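Local coordinates for putative antioxidant defense protein Mlr4105 (Mesorhizobium loti, PDB 3C1L) that probably has peroxiredoxin activity in antioxidant defence, as an all-helical AhpD-like protein of the carboxymuconolactone decarboxylase family, assembled from six copies of the chain, at residues F126-L130 / I158-A163. Coordinates in Å, arbitrary orientation, origin at the centre of the assembly. Residue numbers count along the deposited sequence, not the author numbering.
Sequences FAVKL and IASTAA
Residues 126-130 and 158-163 are alpha-helical, with Leu130 N hydrogen-bonded to Phe126 O (2.8 Å) and Ala162 N to Ile158 O (2.9 Å). The axes cross at -50° and approach to 9.6 Å. Register is set by Ala127 and Ala162, whose CA atoms lie 5.6 Å apart and whose CB atoms touch at 3.9 Å; short methyl side chains let the backbones come this near. No hydrogen bond links the segments; the contact is apolar and buried. It joins helix 118-132 to helix 152-175 in the all-helical AhpD-like fold, where Ile73 of helix 67-80 packs on both Ala127 and Ala162. The larger side chains gather to one side of the alanine pair. The flat Phe126 ring (chi1 t, chi2 78°) reaches branched Ile158 (chi1 m, chi2 t), CD2 to CG2 3.9 Å, and its edge meets Ala159, CE2 to CB 4.3 Å. Long Leu130 (chi1 t, chi2 p) fills the space beside the short alanines, its CD2 4.2 Å from Ala162 CB, 4.4 Å from Ala159 CB and 3.8 Å from Ala159 O. At the subunit interface, Ala174 of a second subunit packs on Phe126, Leu130 and Ala159, and Arg170 NE of that subunit hydrogen-bonds Leu130 O.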
loop_
_atom_site.group_PDB
_atom_site.type_symbol
_atom_site.label_atom_id
_atom_site.label_comp_id
_atom_site.label_asym_id
_atom_site.label_seq_id
_atom_site.Cartn_x
_atom_site.Cartn_y
_atom_site.Cartn_z
ATOM N N PHE B 126 -6.490 0.578 17.703
ATOM C CA PHE B 126 -5.287 1.409 17.856
ATOM C C PHE B 126 -3.992 0.630 17.435
ATOM O O PHE B 126 -3.153 1.121 16.656
ATOM C CB PHE B 126 -5.184 1.913 19.256
ATOM C CG PHE B 126 -4.057 2.852 19.485
ATOM C CD1 PHE B 126 -4.153 4.182 19.082
ATOM C CD2 PHE B 126 -2.905 2.428 20.146
ATOM C CE1 PHE B 126 -3.120 5.077 19.293
ATOM C CE2 PHE B 126 -1.825 3.317 20.351
ATOM C CZ PHE B 126 -1.946 4.658 19.936
ATOM N N ALA B 127 -3.852 -0.580 17.953
ATOM C CA ALA B 127 -2.716 -1.481 17.601
ATOM C C ALA B 127 -2.575 -1.707 16.083
ATOM O O ALA B 127 -1.458 -1.730 15.565
ATOM C CB ALA B 127 -2.856 -2.811 18.330
ATOM N N VAL B 128 -3.689 -1.918 15.379
ATOM C CA VAL B 128 -3.705 -2.031 13.910
ATOM C C VAL B 128 -3.153 -0.788 13.238
ATOM O O VAL B 128 -2.249 -0.881 12.422
ATOM C CB VAL B 128 -5.131 -2.270 13.318
ATOM C CG1 VAL B 128 -5.100 -2.085 11.825
ATOM C CG2 VAL B 128 -5.646 -3.657 13.660
ATOM N N LYS B 129 -3.641 0.382 13.644
ATOM C CA LYS B 129 -3.129 1.666 13.097
ATOM C C LYS B 129 -1.655 1.918 13.435
ATOM O O LYS B 129 -0.881 2.307 12.605
ATOM C CB LYS B 129 -3.976 2.879 13.562
ATOM C CG LYS B 129 -3.629 4.121 12.757
ATOM C CD LYS B 129 -4.529 5.253 12.952
ATOM C CE LYS B 129 -4.065 6.425 12.110
ATOM N NZ LYS B 129 -4.890 7.638 12.438
ATOM N N LEU B 130 -1.259 1.665 14.663
ATOM C CA LEU B 130 0.165 1.768 15.036
ATOM C C LEU B 130 1.043 0.750 14.242
ATOM O O LEU B 130 2.213 0.998 14.027
ATOM C CB LEU B 130 0.372 1.549 16.546
ATOM C CG LEU B 130 1.734 1.973 17.102
ATOM C CD1 LEU B 130 1.882 3.495 16.915
ATOM C CD2 LEU B 130 1.829 1.591 18.505
ATOM N N ILE B 158 -0.599 -0.198 25.992
ATOM C CA ILE B 158 -1.104 -0.679 24.685
ATOM C C ILE B 158 -0.062 -0.381 23.622
ATOM O O ILE B 158 0.299 -1.259 22.804
ATOM C CB ILE B 158 -2.484 -0.054 24.267
ATOM C CG1 ILE B 158 -3.597 -0.462 25.275
ATOM C CG2 ILE B 158 -2.805 -0.399 22.772
ATOM C CD1 ILE B 158 -4.834 0.561 25.433
ATOM N N ALA B 159 0.443 0.850 23.641
ATOM C CA ALA B 159 1.397 1.298 22.620
ATOM C C ALA B 159 2.690 0.491 22.712
ATOM O O ALA B 159 3.199 0.094 21.706
ATOM C CB ALA B 159 1.677 2.774 22.703
ATOM N N SER B 160 3.173 0.254 23.940
ATOM C CA SER B 160 4.377 -0.549 24.198
ATOM C C SER B 160 4.252 -1.992 23.771
ATOM O O SER B 160 5.198 -2.607 23.270
ATOM C CB SER B 160 4.708 -0.544 25.682
ATOM O OG SER B 160 5.296 0.671 26.068
ATOM N N THR B 161 3.079 -2.555 24.024
ATOM C CA THR B 161 2.831 -3.942 23.724
ATOM C C THR B 161 2.821 -4.064 22.215
ATOM O O THR B 161 3.492 -4.939 21.671
ATOM C CB THR B 161 1.511 -4.497 24.375
ATOM O OG1 THR B 161 1.513 -4.263 25.816
ATOM C CG2 THR B 161 1.402 -5.968 24.097
ATOM N N ALA B 162 2.081 -3.182 21.554
ATOM C CA ALA B 162 1.949 -3.234 20.104
ATOM C C ALA B 162 3.324 -2.981 19.405
ATOM O O ALA B 162 3.726 -3.732 18.523
ATOM C CB ALA B 162 0.782 -2.279 19.622
ATOM N N ALA B 163 4.058 -2.008 19.919
ATOM C CA ALA B 163 5.417 -1.673 19.484
ATOM C C ALA B 163 6.384 -2.849 19.563
ATOM O O ALA B 163 7.086 -3.150 18.605
ATOM C CB ALA B 163 5.961 -0.475 20.307
#